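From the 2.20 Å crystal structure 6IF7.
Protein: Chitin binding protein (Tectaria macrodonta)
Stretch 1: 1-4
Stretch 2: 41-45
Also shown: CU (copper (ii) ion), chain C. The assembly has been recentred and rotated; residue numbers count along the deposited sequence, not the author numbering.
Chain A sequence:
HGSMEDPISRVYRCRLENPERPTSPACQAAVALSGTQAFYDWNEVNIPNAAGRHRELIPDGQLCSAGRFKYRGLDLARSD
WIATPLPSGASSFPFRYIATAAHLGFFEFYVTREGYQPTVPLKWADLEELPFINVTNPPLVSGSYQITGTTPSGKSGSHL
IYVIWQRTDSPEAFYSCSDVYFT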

# COMPACT_ATOMS: atom_id res chain seq x y z
N HIS A 1 -6.19 -1.90 -12.38
CA HIS A 1 -6.12 -2.96 -11.33
C HIS A 1 -4.66 -3.33 -11.01
O HIS A 1 -3.82 -3.46 -11.91
CB HIS A 1 -6.95 -4.19 -11.72
CG HIS A 1 -8.42 -4.02 -11.48
ND1 HIS A 1 -9.13 -2.93 -11.95
CD2 HIS A 1 -9.31 -4.78 -10.79
CE1 HIS A 1 -10.39 -3.04 -11.57
NE2 HIS A 1 -10.52 -4.15 -10.86
N GLY A 2 -4.39 -3.48 -9.72
CA GLY A 2 -3.04 -3.79 -9.24
C GLY A 2 -2.85 -3.44 -7.78
O GLY A 2 -3.79 -3.13 -7.07
N SER A 3 -1.60 -3.52 -7.35
CA SER A 3 -1.17 -3.13 -6.02
C SER A 3 0.37 -2.99 -6.08
O SER A 3 0.97 -3.27 -7.14
CB SER A 3 -1.57 -4.19 -4.99
OG SER A 3 -1.52 -3.68 -3.66
N MET A 4 0.99 -2.60 -4.96
CA MET A 4 2.44 -2.52 -4.85
C MET A 4 3.07 -3.89 -4.81
O MET A 4 2.62 -4.81 -4.11
CB MET A 4 2.91 -1.71 -3.63
CG MET A 4 2.87 -0.21 -3.84
SD MET A 4 4.08 0.39 -5.06
CE MET A 4 5.57 0.33 -4.09
N ASP A 41 -9.08 -11.03 -4.76
CA ASP A 41 -9.28 -9.69 -5.32
C ASP A 41 -8.27 -8.66 -4.79
O ASP A 41 -8.62 -7.49 -4.53
CB ASP A 41 -10.70 -9.18 -5.02
CG ASP A 41 -11.79 -10.15 -5.45
OD1 ASP A 41 -11.51 -11.05 -6.26
OD2 ASP A 41 -12.92 -10.00 -4.95
N TRP A 42 -7.00 -9.08 -4.68
CA TRP A 42 -5.92 -8.21 -4.13
C TRP A 42 -5.69 -6.96 -4.98
O TRP A 42 -5.18 -5.93 -4.49
CB TRP A 42 -4.59 -8.98 -3.96
CG TRP A 42 -4.08 -9.53 -5.24
CD1 TRP A 42 -4.33 -10.76 -5.76
CD2 TRP A 42 -3.27 -8.85 -6.20
NE1 TRP A 42 -3.71 -10.90 -6.98
CE2 TRP A 42 -3.06 -9.74 -7.28
CE3 TRP A 42 -2.69 -7.58 -6.25
CZ2 TRP A 42 -2.29 -9.40 -8.39
CZ3 TRP A 42 -1.90 -7.25 -7.36
CH2 TRP A 42 -1.72 -8.14 -8.41
N ASN A 43 -6.07 -7.05 -6.25
CA ASN A 43 -5.84 -5.97 -7.21
C ASN A 43 -6.93 -4.90 -7.25
O ASN A 43 -6.89 -4.00 -8.10
CB ASN A 43 -5.62 -6.57 -8.62
CG ASN A 43 -6.84 -7.33 -9.14
OD1 ASN A 43 -7.80 -7.58 -8.41
ND2 ASN A 43 -6.79 -7.70 -10.41
N GLU A 44 -7.91 -4.99 -6.35
CA GLU A 44 -9.06 -4.13 -6.39
C GLU A 44 -9.38 -3.54 -5.02
O GLU A 44 -10.53 -3.52 -4.59
CB GLU A 44 -10.27 -4.89 -6.99
CG GLU A 44 -11.33 -3.96 -7.55
CD GLU A 44 -12.52 -4.69 -8.14
OE1 GLU A 44 -13.30 -5.27 -7.37
OE2 GLU A 44 -12.67 -4.66 -9.37
N VAL A 45 -8.35 -3.03 -4.34
CA VAL A 45 -8.57 -2.15 -3.18
C VAL A 45 -8.82 -0.73 -3.73
O VAL A 45 -7.98 0.16 -3.68
CB VAL A 45 -7.41 -2.20 -2.17
CG1 VAL A 45 -7.73 -1.38 -0.94
CG2 VAL A 45 -7.11 -3.66 -1.79
CU CU C . -8.13 -1.51 -13.10
O HOH W 1 -5.52 -3.34 -5.02

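The two stretches lie 39 or more residues apart in sequence wherever they touch, and they meet most closely in the backbone at Gly2 and Asn43, whose CA atoms are 4.1 Å apart. The N-terminal stretch runs extended, with Ser3 and Met4 in a strand. The other has no regular helix or strand: Asp41 is the first residue to leave helical phi/psi after a helix, and the chain then makes a type I beta turn from Asp41 to Glu44. The phi/psi values of Trp42 (-62/-24) and Asn43 (-87/5) are typical of the two central positions of such a turn, and the hydrogen bond from Glu44 N to Asp41 O, 3.2 Å, closes it.

One direct backbone hydrogen bond joins the stretches. Gly2 N donates to Asn43 O at 3.0 Å, with an N-H...acceptor angle of 154°. The same carbonyl receives a CA-H...O contact, His1 CA to Asn43 O at 3.5 Å with an angle of 124° at the hydrogen. In the reverse sense, Asn43 CA approaches Gly2 O at 3.5 Å with a better angle of 139°. The two carbonyl oxygens, Gly2 O and Asn43 O, are 3.4 Å apart, but both are acceptors and cannot bond to each other. Gly2 O instead takes a hydrogen bond from water 1 at 2.7 Å. That water also donates to Trp42 O at 2.7 Å and accepts from Val45 N at 2.9 Å, so it links Gly2 O to one backbone site in the turn and one just after it.

Among the side chains, the most directional contact is between His1 and Glu44. His1 NE2 donates to Glu44 OE2 at 2.7 Å with an angle of 162°, and the carboxylate oxygen lies at the ring edge, near the ring plane, where an NE2 hydrogen would point. Glu44 leaves its CA sideways, yet with chi1 and chi2 both t the extended chain carries its carboxylate to the imidazole. The other ring nitrogen is committed to metal: His1 ND1 and His1 N each bind the copper ion CU at 2.1 Å, with one further ligand atom from elsewhere in the structure. The two ring nitrogens thus have different partners: ND1 binds copper and NE2 donates to the carboxylate.

Asn43 packs beside the same histidine, His1 CB lying 3.7 Å from Asn43 ND2. This is a packing contact; ND2 finds its hydrogen bond elsewhere in the structure.

Trp42 adds packing through its ring. Its CA-to-CB bond points sideways, but the end of the indole comes nearer to the strand. Trp42 CZ3 is 3.9 Å from Gly2 C and 3.7 Å from Ser3 N, the latter at the ring edge near its plane, while Trp42 CE3 is 3.8 Å from Ser3 CB. The CA-to-CB bond of Ser3 points toward the other stretch, but Ser3 OG is hydrogen-bonded elsewhere. That of Met4 points away, and the residue makes no contact. In all, 289 Å² is buried, summed over both sides.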